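Local coordinates for protein endo-1,4-beta-xylanase (Bacteroides thetaiotaomicron VPI-5482, PDB 3KST) that probably hydrolyses O-glycosidic bonds during xylan breakdown, as a family 43 glycoside hydrolase, and holds a calcium ion, at residues Lys35-Tyr39 with Cys52-Leu58; Gln121-Ser125 with Met164-Thr168; Thr140-Phe145 with Trp155-Thr160; Trp181-Gln185 with Ala207-Asn212; Asn212-Val217 with Val247-His251. All blocks are in the same frame, centred on the assembly; numbering follows the deposited sequence.

All five contacts lie in an all-beta family 43 domain, a five-bladed beta-propeller with a calcium ion near its middle. Contact 1 comes first along the chain and zips a hairpin in a mixed sheet that contact 5 also reaches; the centres of the two are about 23 Å apart. Contact 3 forms a hairpin within the chain that runs between the two segments of contact 2, and these neighbours, centres about 10 Å apart, touch. Contacts 4 and 5 are closer still, about 7 Å between centres, and share Asn212. Contacts 3 and 5 lie on opposite sides of the chain's centre. Contacts 2 and 4 join loops, and contact 5 brings His251 to the calcium.

Contact 1 of 5, residues Lys35-Tyr39 with Cys52-Leu58; sequences KYYAY and CFSSDDL
Leu58 is a bump seated on the Tyr36 ring where strands 35-41 and 49-55 pair as an antiparallel beta hairpin, part of the propeller of family 43 enzymes. Just past Ser55 the chain turns, and the CD2 methyl of Leu58 settles over the middle of the Tyr36 ring, 3.7 Å from the ring centroid and 13° off its normal, a CH-pi contact. With CG beside its own backbone N (chi1 -59°), Tyr36 lays its ring under that turn, and Asp56 O comes to the ring edge in plane; the hydroxyl goes on to bond Lys258 N. Ser55 OG holds the turn: it accepts from Leu58 N at 2.7 Å and from Asp57 N at 3.2 Å, an ST motif and an ST turn together, and also bonds Asn60 O.

Further along, the sulfur of Cys52 is the bump. It meets the edge of the Tyr37 ring and leans obliquely on Tyr39, SG lying 3.7 Å from CE2 of that tyrosine. Small Ala38 pairs with Phe53, their CB atoms 4.2 Å apart. Two backbone bonds join each of the pairs Tyr36-Ser55 and Ala38-Phe53; the shortest runs from Ala38 N to Phe53 O at 2.7 Å. At the start of the strand Lys35 bends back on Asp56 in a long salt bridge, NZ to OD1 3.7 Å, while Lys35 CD packs nearer that oxygen, at 3.1 Å from Asp56 OD1.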
# COMPACT_ATOMS: atom_id res chain seq x y z
N LYS A 35 2.99 18.37 -2.82
CA LYS A 35 2.36 18.09 -1.51
C LYS A 35 2.22 16.59 -1.33
O LYS A 35 1.78 15.91 -2.26
CB LYS A 35 0.98 18.78 -1.48
CG LYS A 35 0.42 19.18 -0.11
CD LYS A 35 1.26 20.27 0.55
CE LYS A 35 0.43 21.35 1.30
NZ LYS A 35 -0.24 20.87 2.51
N TYR A 36 2.59 16.09 -0.15
CA TYR A 36 2.45 14.65 0.19
C TYR A 36 1.08 14.39 0.74
O TYR A 36 0.60 15.17 1.55
CB TYR A 36 3.50 14.22 1.20
CG TYR A 36 4.90 14.46 0.69
CD1 TYR A 36 5.48 13.62 -0.26
CD2 TYR A 36 5.67 15.54 1.15
CE1 TYR A 36 6.78 13.82 -0.73
CE2 TYR A 36 6.98 15.77 0.66
CZ TYR A 36 7.51 14.91 -0.28
OH TYR A 36 8.79 15.11 -0.73
N TYR A 37 0.45 13.29 0.32
CA TYR A 37 -0.89 12.89 0.78
C TYR A 37 -0.83 11.45 1.24
O TYR A 37 -0.47 10.58 0.44
CB TYR A 37 -1.94 13.05 -0.31
CG TYR A 37 -2.10 14.46 -0.80
CD1 TYR A 37 -2.98 15.34 -0.17
CD2 TYR A 37 -1.37 14.94 -1.88
CE1 TYR A 37 -3.14 16.66 -0.60
CE2 TYR A 37 -1.52 16.26 -2.33
CZ TYR A 37 -2.40 17.11 -1.69
OH TYR A 37 -2.56 18.41 -2.13
N ALA A 38 -1.16 11.20 2.50
CA ALA A 38 -1.12 9.86 3.09
C ALA A 38 -2.51 9.34 3.33
O ALA A 38 -3.36 10.07 3.79
CB ALA A 38 -0.38 9.85 4.41
N TYR A 39 -2.70 8.06 2.99
CA TYR A 39 -3.97 7.34 3.22
C TYR A 39 -3.61 5.98 3.77
O TYR A 39 -2.68 5.35 3.27
CB TYR A 39 -4.72 7.13 1.92
CG TYR A 39 -4.81 8.38 1.07
CD1 TYR A 39 -3.77 8.72 0.20
CD2 TYR A 39 -5.91 9.24 1.16
CE1 TYR A 39 -3.81 9.88 -0.56
CE2 TYR A 39 -5.98 10.39 0.40
CZ TYR A 39 -4.92 10.70 -0.48
OH TYR A 39 -4.96 11.83 -1.26
N CYS A 52 -7.52 11.32 5.07
CA CYS A 52 -6.48 11.90 4.23
C CYS A 52 -5.61 12.77 5.14
O CYS A 52 -6.15 13.56 5.89
CB CYS A 52 -7.03 12.79 3.12
SG CYS A 52 -5.72 13.61 2.18
N PHE A 53 -4.31 12.57 5.10
CA PHE A 53 -3.34 13.45 5.80
C PHE A 53 -2.46 14.09 4.74
O PHE A 53 -2.12 13.42 3.76
CB PHE A 53 -2.46 12.65 6.77
CG PHE A 53 -3.22 11.92 7.82
CD1 PHE A 53 -3.73 10.65 7.56
CD2 PHE A 53 -3.42 12.47 9.08
CE1 PHE A 53 -4.45 9.94 8.54
CE2 PHE A 53 -4.13 11.79 10.08
CZ PHE A 53 -4.65 10.50 9.80
N SER A 54 -2.08 15.36 4.92
CA SER A 54 -1.13 16.00 4.01
C SER A 54 0.09 16.55 4.77
O SER A 54 0.02 16.82 5.97
CB SER A 54 -1.76 17.12 3.17
OG SER A 54 -1.99 18.29 3.92
N SER A 55 1.17 16.76 4.03
CA SER A 55 2.46 17.23 4.56
C SER A 55 3.33 17.90 3.51
O SER A 55 3.29 17.52 2.33
CB SER A 55 3.23 16.04 5.14
OG SER A 55 4.55 16.39 5.60
N ASP A 56 4.13 18.87 3.97
CA ASP A 56 5.12 19.58 3.17
C ASP A 56 6.53 18.97 3.29
O ASP A 56 7.35 19.08 2.36
CB ASP A 56 5.20 21.05 3.63
CG ASP A 56 3.93 21.82 3.36
OD1 ASP A 56 3.39 21.69 2.25
OD2 ASP A 56 3.50 22.61 4.22
N ASP A 57 6.78 18.30 4.42
CA ASP A 57 8.12 17.82 4.80
C ASP A 57 8.27 16.36 5.25
O ASP A 57 9.37 15.95 5.62
CB ASP A 57 8.62 18.76 5.92
CG ASP A 57 7.75 18.71 7.21
OD1 ASP A 57 6.85 17.83 7.35
OD2 ASP A 57 7.94 19.58 8.08
N LEU A 58 7.16 15.60 5.26
CA LEU A 58 7.09 14.19 5.70
C LEU A 58 7.15 13.96 7.22
O LEU A 58 6.86 12.85 7.67
CB LEU A 58 8.15 13.28 5.02
CG LEU A 58 8.04 13.18 3.50
CD1 LEU A 58 9.28 12.44 2.96
CD2 LEU A 58 6.75 12.45 3.14

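Contact 2 of 5, residues Gln121-Ser125 with Met164-Thr168; sequences QPIWS and MSIKT
Ile123 and Ser165 have the nearest CA atoms, 5.1 Å apart, of two irregular backbones with no direct hydrogen bond between them. Water joins them instead. Ile123 O accepts from two waters: one also takes the N-H of Ile166, 2.8 Å from Ile166 N to that water; the other donates to Met164 O and accepts from Ser165 OG.

The side chains close the apolar side. CG2 of Ile123 meets CG2 of Ile166 at 3.9 Å. The indole of Trp124, swung between its own N and carbonyl carbon by a chi1 of 78°, turns one face to Ile166, whose CD1 sits over the six-membered ring, 3.9 Å from the centroid and 17° off the normal. CG2 of Thr168 comes in obliquely at 3.9 Å from Trp124 CE3. Ser128 OG holds the indole NE1. Were Trp124 replaced by alanine, Ile166 CD1 and Thr168 CG2 would probably lose the surface they rest on, and Ser128 OG its indole partner.

Both segments are connections: residues 121-125 lie between strands 102-108 and 129-135, while the loop holding residues 164-168 joins strand 152-158 to strand 172-175. This is loop-on-loop packing at the surface of a beta-propeller.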
# COMPACT_ATOMS: atom_id res chain seq x y z
N GLN A 121 -20.56 -1.18 -5.46
CA GLN A 121 -20.18 -2.57 -5.68
C GLN A 121 -18.69 -2.70 -5.84
O GLN A 121 -18.02 -1.75 -6.23
CB GLN A 121 -20.88 -3.10 -6.94
CG GLN A 121 -22.38 -3.30 -6.76
CD GLN A 121 -22.73 -4.31 -5.67
OE1 GLN A 121 -22.09 -5.36 -5.55
NE2 GLN A 121 -23.73 -4.01 -4.87
N PRO A 122 -18.16 -3.89 -5.55
CA PRO A 122 -16.74 -4.11 -5.73
C PRO A 122 -16.40 -4.34 -7.22
O PRO A 122 -17.30 -4.42 -8.07
CB PRO A 122 -16.49 -5.36 -4.90
CG PRO A 122 -17.71 -6.09 -4.98
CD PRO A 122 -18.83 -5.11 -5.07
N ILE A 123 -15.11 -4.44 -7.51
CA ILE A 123 -14.55 -4.65 -8.87
C ILE A 123 -14.99 -6.03 -9.40
O ILE A 123 -15.40 -6.14 -10.56
CB ILE A 123 -12.98 -4.49 -8.81
CG1 ILE A 123 -12.60 -3.04 -8.51
CG2 ILE A 123 -12.27 -4.96 -10.06
CD1 ILE A 123 -11.21 -2.94 -7.85
N TRP A 124 -14.91 -7.05 -8.55
CA TRP A 124 -15.36 -8.42 -8.85
C TRP A 124 -15.90 -9.08 -7.56
O TRP A 124 -15.70 -8.56 -6.46
CB TRP A 124 -14.25 -9.22 -9.55
CG TRP A 124 -13.15 -9.74 -8.67
CD1 TRP A 124 -12.56 -9.12 -7.58
CD2 TRP A 124 -12.41 -10.94 -8.88
NE1 TRP A 124 -11.58 -9.91 -7.06
CE2 TRP A 124 -11.44 -11.03 -7.85
CE3 TRP A 124 -12.51 -11.99 -9.80
CZ2 TRP A 124 -10.56 -12.12 -7.74
CZ3 TRP A 124 -11.63 -13.07 -9.70
CH2 TRP A 124 -10.67 -13.13 -8.66
N SER A 125 -16.52 -10.25 -7.70
CA SER A 125 -17.21 -10.91 -6.58
C SER A 125 -16.39 -11.72 -5.58
O SER A 125 -16.85 -11.90 -4.45
CB SER A 125 -18.34 -11.79 -7.12
OG SER A 125 -17.84 -12.85 -7.92
N MSE A 164 -12.37 -0.00 -13.69
CA MSE A 164 -13.50 -0.41 -12.88
C MSE A 164 -13.62 -1.95 -12.78
O MSE A 164 -14.28 -2.46 -11.91
CB MSE A 164 -14.77 0.19 -13.53
CG MSE A 164 -15.88 0.52 -12.59
SE MSE A 164 -15.61 2.20 -11.61
CE MSE A 164 -13.71 2.46 -11.88
N SER A 165 -12.99 -2.67 -13.71
CA SER A 165 -13.07 -4.13 -13.75
C SER A 165 -11.73 -4.74 -14.08
O SER A 165 -10.88 -4.08 -14.68
CB SER A 165 -14.02 -4.56 -14.87
OG SER A 165 -15.30 -3.98 -14.77
N ILE A 166 -11.56 -6.00 -13.67
CA ILE A 166 -10.39 -6.79 -14.07
C ILE A 166 -10.78 -7.72 -15.21
O ILE A 166 -11.95 -8.11 -15.31
CB ILE A 166 -9.75 -7.60 -12.92
CG1 ILE A 166 -10.69 -8.58 -12.24
CG2 ILE A 166 -9.19 -6.65 -11.86
CD1 ILE A 166 -9.90 -9.63 -11.41
N LYS A 167 -9.82 -8.05 -16.06
CA LYS A 167 -10.01 -9.00 -17.16
C LYS A 167 -9.62 -10.32 -16.55
O LYS A 167 -8.43 -10.63 -16.48
CB LYS A 167 -9.13 -8.62 -18.35
CG LYS A 167 -9.51 -7.32 -18.97
CD LYS A 167 -8.75 -7.13 -20.28
CE LYS A 167 -9.28 -5.96 -21.05
NZ LYS A 167 -8.84 -6.06 -22.47
N THR A 168 -10.61 -11.10 -16.12
CA THR A 168 -10.34 -12.38 -15.42
C THR A 168 -9.54 -13.41 -16.20
O THR A 168 -8.81 -14.20 -15.59
CB THR A 168 -11.57 -13.02 -14.76
OG1 THR A 168 -12.59 -13.28 -15.73
CG2 THR A 168 -12.15 -12.06 -13.70
O HOH W 1 -13.89 -7.32 -12.86
O HOH W 2 -16.54 -4.39 -12.31

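Contact 3 of 5, residues Thr140-Phe145 with Trp155-Thr160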
# COMPACT_ATOMS: atom_id res chain seq x y z
N THR A 140 -1.09 -0.02 -20.49
CA THR A 140 -1.91 -1.12 -19.99
C THR A 140 -1.97 -1.06 -18.46
O THR A 140 -0.91 -1.08 -17.81
CB THR A 140 -1.32 -2.49 -20.45
OG1 THR A 140 -1.21 -2.50 -21.90
CG2 THR A 140 -2.14 -3.71 -19.94
N PRO A 141 -3.19 -1.01 -17.89
CA PRO A 141 -3.34 -1.01 -16.42
C PRO A 141 -3.30 -2.43 -15.84
O PRO A 141 -3.91 -3.33 -16.41
CB PRO A 141 -4.74 -0.40 -16.23
CG PRO A 141 -5.48 -0.82 -17.44
CD PRO A 141 -4.49 -0.82 -18.55
N TYR A 142 -2.58 -2.61 -14.73
CA TYR A 142 -2.51 -3.89 -13.99
C TYR A 142 -2.90 -3.64 -12.54
O TYR A 142 -2.47 -2.63 -11.96
CB TYR A 142 -1.11 -4.50 -14.04
CG TYR A 142 -0.67 -4.82 -15.43
CD1 TYR A 142 -1.04 -6.02 -16.04
CD2 TYR A 142 0.13 -3.92 -16.14
CE1 TYR A 142 -0.62 -6.32 -17.35
CE2 TYR A 142 0.56 -4.20 -17.43
CZ TYR A 142 0.16 -5.39 -18.04
OH TYR A 142 0.61 -5.65 -19.31
N LEU A 143 -3.70 -4.54 -11.96
CA LEU A 143 -4.07 -4.50 -10.54
C LEU A 143 -3.52 -5.73 -9.85
O LEU A 143 -3.79 -6.88 -10.28
CB LEU A 143 -5.60 -4.42 -10.33
CG LEU A 143 -6.04 -4.07 -8.89
CD1 LEU A 143 -5.64 -2.65 -8.58
CD2 LEU A 143 -7.58 -4.19 -8.70
N TYR A 144 -2.74 -5.48 -8.80
CA TYR A 144 -2.17 -6.48 -7.91
C TYR A 144 -3.09 -6.50 -6.69
O TYR A 144 -3.56 -5.45 -6.26
CB TYR A 144 -0.73 -6.14 -7.53
CG TYR A 144 0.11 -6.06 -8.77
CD1 TYR A 144 0.13 -4.90 -9.55
CD2 TYR A 144 0.83 -7.18 -9.23
CE1 TYR A 144 0.83 -4.84 -10.76
CE2 TYR A 144 1.56 -7.12 -10.44
CZ TYR A 144 1.56 -5.94 -11.19
OH TYR A 144 2.24 -5.85 -12.37
N PHE A 145 -3.38 -7.69 -6.19
CA PHE A 145 -4.31 -7.89 -5.08
C PHE A 145 -4.11 -9.29 -4.55
O PHE A 145 -3.49 -10.12 -5.23
CB PHE A 145 -5.76 -7.65 -5.53
CG PHE A 145 -6.18 -8.48 -6.71
CD1 PHE A 145 -5.95 -8.01 -8.02
CD2 PHE A 145 -6.83 -9.70 -6.55
CE1 PHE A 145 -6.33 -8.75 -9.12
CE2 PHE A 145 -7.22 -10.45 -7.67
CZ PHE A 145 -6.96 -9.95 -8.95
N TRP A 155 -1.95 -11.98 -6.46
CA TRP A 155 -2.33 -12.20 -7.86
C TRP A 155 -2.25 -10.89 -8.63
O TRP A 155 -2.14 -9.81 -8.06
CB TRP A 155 -3.76 -12.76 -7.91
CG TRP A 155 -3.84 -14.19 -7.54
CD1 TRP A 155 -3.75 -14.72 -6.29
CD2 TRP A 155 -3.97 -15.28 -8.43
NE1 TRP A 155 -3.85 -16.09 -6.33
CE2 TRP A 155 -3.99 -16.46 -7.64
CE3 TRP A 155 -4.11 -15.38 -9.81
CZ2 TRP A 155 -4.13 -17.74 -8.21
CZ3 TRP A 155 -4.23 -16.64 -10.38
CH2 TRP A 155 -4.20 -17.80 -9.58
N VAL A 156 -2.30 -10.98 -9.95
CA VAL A 156 -2.40 -9.82 -10.80
C VAL A 156 -3.37 -10.14 -11.93
O VAL A 156 -3.55 -11.34 -12.26
CB VAL A 156 -1.01 -9.43 -11.39
CG1 VAL A 156 -0.48 -10.59 -12.31
CG2 VAL A 156 -1.06 -8.06 -12.13
N ALA A 157 -4.02 -9.09 -12.43
CA ALA A 157 -4.85 -9.17 -13.64
C ALA A 157 -4.83 -7.81 -14.32
O ALA A 157 -4.68 -6.81 -13.68
CB ALA A 157 -6.28 -9.53 -13.30
N GLN A 158 -4.97 -7.81 -15.64
CA GLN A 158 -5.08 -6.56 -16.39
C GLN A 158 -6.46 -5.98 -16.09
O GLN A 158 -7.43 -6.73 -15.92
CB GLN A 158 -4.96 -6.86 -17.89
CG GLN A 158 -4.96 -5.65 -18.79
CD GLN A 158 -5.04 -6.02 -20.26
OE1 GLN A 158 -4.70 -7.15 -20.65
NE2 GLN A 158 -5.48 -5.07 -21.09
N MSE A 159 -6.53 -4.65 -15.98
CA MSE A 159 -7.82 -3.97 -15.78
C MSE A 159 -8.40 -3.56 -17.13
O MSE A 159 -7.69 -3.46 -18.13
CB MSE A 159 -7.70 -2.69 -14.92
CG MSE A 159 -7.09 -2.89 -13.55
SE MSE A 159 -7.74 -1.59 -12.27
CE MSE A 159 -9.43 -2.39 -11.93
N THR A 160 -9.71 -3.30 -17.15
CA THR A 160 -10.34 -2.69 -18.32
C THR A 160 -9.86 -1.21 -18.43
O THR A 160 -9.21 -0.68 -17.51
CB THR A 160 -11.87 -2.80 -18.24
OG1 THR A 160 -12.33 -2.23 -17.01
CG2 THR A 160 -12.32 -4.28 -18.27
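Five backbone hydrogen bonds tie Pro141, Leu143 and Phe145 to Trp155, Ala157 and Met159. Leu143 with Ala157 and Phe145 with Trp155 are hydrogen-bonded pairs, each doubly linked; the bond from Leu143 N to Ala157 O is 3.0 Å and almost straight, while Trp155 N reaches Phe145 O at 2.7 Å. Met159 N gives its hydrogen to Pro141 O at 3.0 Å from above the carbonyl plane. The non-hydrogen-bonded pairs, Tyr142-Gln158 and Tyr144-Val156, alternate with these, and CA-H...O contacts fill in, such as Val156 CA to Leu143 O at 3.3 Å.

Two rings pack across the pairing. Val156 CG2, pointing anti to its own backbone N, stands over the Tyr144 ring face 3.5 Å from the centroid, a tight CH-pi contact offset toward CE2; the tyrosine hydroxyl is held by Pro225 O. Phe145 packs on Trp155 CB and Ala157 CB.

Aliphatic contacts add to this. Selenomethionine Met159 lays CG against Leu143 CB at 3.9 Å and its CB against the Pro141 ring, while the Thr140 and Gln158 side chains cross at about a right angle, Thr140 CG2 3.6 Å from Gln158 CG.

Together these strands make an antiparallel hairpin, the two inner strands of the four-stranded meander 129-135, 141-148, 152-158, 172-175, the usual build of a propeller blade.

Contact 4 of 5, residues Trp181-Gln185 with Ala207-Asn212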
# COMPACT_ATOMS: atom_id res chain seq x y z
N TRP A 181 11.57 -16.87 6.55
CA TRP A 181 11.19 -15.53 7.07
C TRP A 181 9.74 -15.18 6.75
O TRP A 181 9.14 -14.39 7.48
CB TRP A 181 12.11 -14.41 6.57
CG TRP A 181 11.85 -13.88 5.16
CD1 TRP A 181 12.47 -14.27 4.00
CD2 TRP A 181 10.93 -12.85 4.78
NE1 TRP A 181 11.97 -13.57 2.93
CE2 TRP A 181 11.04 -12.67 3.38
CE3 TRP A 181 9.99 -12.07 5.50
CZ2 TRP A 181 10.25 -11.75 2.67
CZ3 TRP A 181 9.23 -11.14 4.81
CH2 TRP A 181 9.36 -10.99 3.41
N GLU A 182 9.20 -15.76 5.67
CA GLU A 182 7.81 -15.58 5.23
C GLU A 182 6.79 -16.50 5.92
O GLU A 182 5.61 -16.38 5.63
CB GLU A 182 7.69 -15.87 3.71
CG GLU A 182 8.55 -15.03 2.82
CD GLU A 182 8.58 -15.49 1.38
OE1 GLU A 182 8.37 -16.71 1.10
OE2 GLU A 182 8.88 -14.63 0.53
N LEU A 183 7.25 -17.44 6.75
CA LEU A 183 6.42 -18.43 7.42
C LEU A 183 6.66 -18.44 8.95
O LEU A 183 6.78 -19.50 9.57
CB LEU A 183 6.67 -19.82 6.80
CG LEU A 183 6.37 -19.94 5.29
CD1 LEU A 183 6.91 -21.24 4.70
CD2 LEU A 183 4.89 -19.81 5.04
N LEU A 184 6.77 -17.24 9.53
CA LEU A 184 6.81 -17.09 10.98
C LEU A 184 5.41 -17.29 11.59
O LEU A 184 5.29 -17.87 12.67
CB LEU A 184 7.42 -15.75 11.38
CG LEU A 184 8.90 -15.49 11.11
CD1 LEU A 184 9.22 -13.99 11.27
CD2 LEU A 184 9.82 -16.33 12.04
N GLN A 185 4.35 -16.82 10.92
CA GLN A 185 2.98 -16.99 11.41
C GLN A 185 2.00 -17.01 10.23
O GLN A 185 2.00 -16.09 9.44
CB GLN A 185 2.62 -15.86 12.37
CG GLN A 185 1.25 -15.96 12.95
CD GLN A 185 0.96 -14.92 14.03
OE1 GLN A 185 1.86 -14.45 14.72
NE2 GLN A 185 -0.31 -14.57 14.18
N ALA A 207 5.10 -10.24 4.13
CA ALA A 207 4.77 -11.62 4.52
C ALA A 207 4.59 -11.75 6.03
O ALA A 207 5.13 -10.94 6.80
CB ALA A 207 5.81 -12.63 3.96
N ASN A 208 3.80 -12.77 6.39
CA ASN A 208 3.35 -13.14 7.75
C ASN A 208 2.10 -12.42 8.15
O ASN A 208 1.75 -11.38 7.55
CB ASN A 208 4.43 -12.96 8.83
CG ASN A 208 5.61 -13.79 8.55
OD1 ASN A 208 5.52 -15.02 8.61
ND2 ASN A 208 6.73 -13.16 8.21
N HIS A 209 1.36 -13.02 9.08
CA HIS A 209 0.20 -12.35 9.68
C HIS A 209 0.72 -11.02 10.26
O HIS A 209 1.76 -11.00 10.92
CB HIS A 209 -0.39 -13.19 10.81
CG HIS A 209 -1.77 -12.79 11.22
ND1 HIS A 209 -2.04 -11.61 11.88
CD2 HIS A 209 -2.95 -13.43 11.09
CE1 HIS A 209 -3.34 -11.53 12.11
NE2 HIS A 209 -3.91 -12.63 11.67
N TYR A 210 0.02 -9.92 10.02
CA TYR A 210 0.46 -8.57 10.49
C TYR A 210 0.71 -8.49 12.01
O TYR A 210 1.51 -7.67 12.47
CB TYR A 210 -0.49 -7.45 10.02
CG TYR A 210 -1.76 -7.30 10.79
CD1 TYR A 210 -1.79 -6.52 11.98
CD2 TYR A 210 -2.93 -7.92 10.38
CE1 TYR A 210 -2.98 -6.37 12.73
CE2 TYR A 210 -4.14 -7.77 11.13
CZ TYR A 210 -4.15 -7.00 12.29
OH TYR A 210 -5.31 -6.86 12.99
N GLU A 211 -0.01 -9.33 12.77
CA GLU A 211 0.15 -9.40 14.22
C GLU A 211 1.49 -9.93 14.68
O GLU A 211 1.84 -9.73 15.84
CB GLU A 211 -0.99 -10.21 14.83
CG GLU A 211 -2.34 -9.46 14.74
CD GLU A 211 -3.48 -10.17 15.46
OE1 GLU A 211 -3.31 -11.32 15.94
OE2 GLU A 211 -4.56 -9.53 15.54
N ASN A 212 2.23 -10.62 13.82
CA ASN A 212 3.54 -11.15 14.19
C ASN A 212 4.58 -10.05 14.25
O ASN A 212 4.62 -9.20 13.36
CB ASN A 212 4.01 -12.22 13.20
CG ASN A 212 5.05 -13.13 13.79
OD1 ASN A 212 6.23 -12.90 13.62
ND2 ASN A 212 4.61 -14.14 14.54
O HOH W 3 -1.69 -13.31 16.58
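Two side-chain amides, those of Gln185 and Asn212, stand nearly perpendicular, 83° apart, where the loop entering strand 189-197 meets the loop between strands 200-207 and 216-222 of the same propeller sheet. Asn212 ND2 gives a straight bond in its own plane to a lone pair of Gln185 OE1, 2.8 Å away. The Gln185 amide also lies 26° from the plane of the His209 ring, with its NE2 3.6 Å from His209 CB; the extended chain of Gln185 carries it there, CG anti to the backbone N (chi1 -179°). In the ring plane of His209, ND1 accepts from Glu211 N within the type I turn 209-212. Ala207 CB touches the Trp181 indole obliquely, 3.8 Å from CZ3 of the tryptophan.

The His209 side chain is about 7 Å from that of Glu190, the predicted proton donor, which puts these loops beside the probable active site.

The two loops are also joined by His209 N to Gln185 O, 3.2 Å, and by Asn208. Asn208 ND2 donates in plane to Trp181 O at 2.8 Å, while its OD1 is gripped from one face by two backbone N-H groups, Leu184 N at 2.7 Å and Gln185 N at 3.2 Å.

Contact 5 of 5, residues Asn212-Val217 with Val247-His251; sequences NKGYGV and VGTGH. With CA (calcium ion), chain C.
Tyr215 and His251 lie side by side and point the same way, the tyrosine OH 3.7 Å from His251 CB. The phenol passes along the backbone of Gly250, its CD2 3.5 Å from Gly250 CA; a side chain at that glycine would collide with the ring. A chi1 of -160° swings the ring away from its own amide nitrogen and along Gly250, and the OH bonds OE2 of Glu190, the predicted proton donor. A phenylalanine in its place would probably leave the carboxylate of Glu190 without this hydroxyl partner and freer to turn. His251 directs NE2 at the calcium, 2.6 Å away in the imidazole plane; five waters and Glu83 complete the metal's shell.

Lys213 and Val247 also run alongside each other, Lys213 CG 3.7 Å from Val247 CG2. Gly248 N donates to Lys213 O at 2.9 Å, from above the carbonyl plane. A water donates to Tyr215 O and Lys213 O and accepts from Thr249 N.

Residues 212-217 lead into strand 216-222, paired with strand 200-207; residues 247-251 open strand 250-256, paired with strand 262-268, and His267 of that strand brings its ring against Tyr215. The contact therefore joins two different propeller sheets.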
# COMPACT_ATOMS: atom_id res chain seq x y z
N ASN A 212 2.23 -10.62 13.82
CA ASN A 212 3.54 -11.15 14.19
C ASN A 212 4.58 -10.05 14.25
O ASN A 212 4.62 -9.20 13.36
CB ASN A 212 4.01 -12.22 13.20
CG ASN A 212 5.05 -13.13 13.79
OD1 ASN A 212 6.23 -12.90 13.62
ND2 ASN A 212 4.61 -14.14 14.54
N LYS A 213 5.45 -10.06 15.26
CA LYS A 213 6.55 -9.07 15.32
C LYS A 213 7.49 -9.13 14.11
O LYS A 213 8.19 -8.17 13.84
CB LYS A 213 7.38 -9.16 16.62
CG LYS A 213 6.61 -8.78 17.83
CD LYS A 213 7.39 -9.11 19.08
CE LYS A 213 6.65 -8.72 20.31
NZ LYS A 213 7.36 -9.25 21.49
N GLY A 214 7.52 -10.31 13.46
CA GLY A 214 8.28 -10.60 12.27
C GLY A 214 7.61 -10.31 10.94
O GLY A 214 8.15 -10.73 9.87
N TYR A 215 6.46 -9.61 10.97
CA TYR A 215 5.88 -9.04 9.73
C TYR A 215 7.05 -8.31 9.06
O TYR A 215 7.82 -7.58 9.74
CB TYR A 215 4.78 -8.04 10.04
CG TYR A 215 3.79 -7.71 8.92
CD1 TYR A 215 3.13 -8.71 8.20
CD2 TYR A 215 3.39 -6.39 8.70
CE1 TYR A 215 2.16 -8.40 7.21
CE2 TYR A 215 2.42 -6.07 7.71
CZ TYR A 215 1.82 -7.09 6.98
OH TYR A 215 0.89 -6.78 6.04
N GLY A 216 7.22 -8.52 7.75
CA GLY A 216 8.33 -7.93 7.03
C GLY A 216 8.11 -7.76 5.55
O GLY A 216 7.17 -8.32 5.00
N VAL A 217 8.97 -6.96 4.94
CA VAL A 217 8.90 -6.63 3.53
C VAL A 217 10.01 -7.27 2.72
O VAL A 217 11.18 -7.26 3.12
CB VAL A 217 8.99 -5.10 3.33
CG1 VAL A 217 8.95 -4.72 1.82
CG2 VAL A 217 7.85 -4.39 4.12
N VAL A 247 8.76 -2.96 15.65
CA VAL A 247 8.50 -4.36 15.20
C VAL A 247 7.15 -4.41 14.49
O VAL A 247 6.40 -3.43 14.50
CB VAL A 247 8.53 -5.37 16.36
CG1 VAL A 247 9.92 -5.36 17.06
CG2 VAL A 247 7.37 -5.16 17.35
N GLY A 248 6.84 -5.56 13.87
CA GLY A 248 5.61 -5.67 13.06
C GLY A 248 5.62 -4.70 11.86
O GLY A 248 4.56 -4.17 11.49
N THR A 249 6.81 -4.50 11.27
CA THR A 249 7.05 -3.55 10.19
C THR A 249 6.63 -4.06 8.82
O THR A 249 7.22 -4.99 8.29
CB THR A 249 8.52 -3.07 10.11
OG1 THR A 249 9.37 -4.18 9.81
CG2 THR A 249 8.94 -2.34 11.41
N GLY A 250 5.60 -3.44 8.24
CA GLY A 250 5.14 -3.87 6.92
C GLY A 250 4.01 -3.09 6.31
O GLY A 250 3.67 -1.99 6.79
N HIS A 251 3.46 -3.68 5.24
CA HIS A 251 2.42 -3.11 4.35
C HIS A 251 2.70 -1.67 4.08
O HIS A 251 2.04 -0.77 4.61
CB HIS A 251 0.98 -3.31 4.81
CG HIS A 251 -0.02 -3.08 3.73
ND1 HIS A 251 -1.11 -3.89 3.55
CD2 HIS A 251 -0.05 -2.19 2.70
CE1 HIS A 251 -1.80 -3.48 2.49
NE2 HIS A 251 -1.17 -2.46 1.95
CA CA C . -1.02 -1.03 -0.24
O HOH W 4 9.13 -6.49 11.79
O HOH W 5 0.61 0.52 0.77
O HOH W 6 -2.48 0.50 1.19
O HOH W 7 1.40 -1.95 -0.43
O HOH W 8 -3.39 -1.55 -0.83
O HOH W 9 -1.08 -3.29 -1.44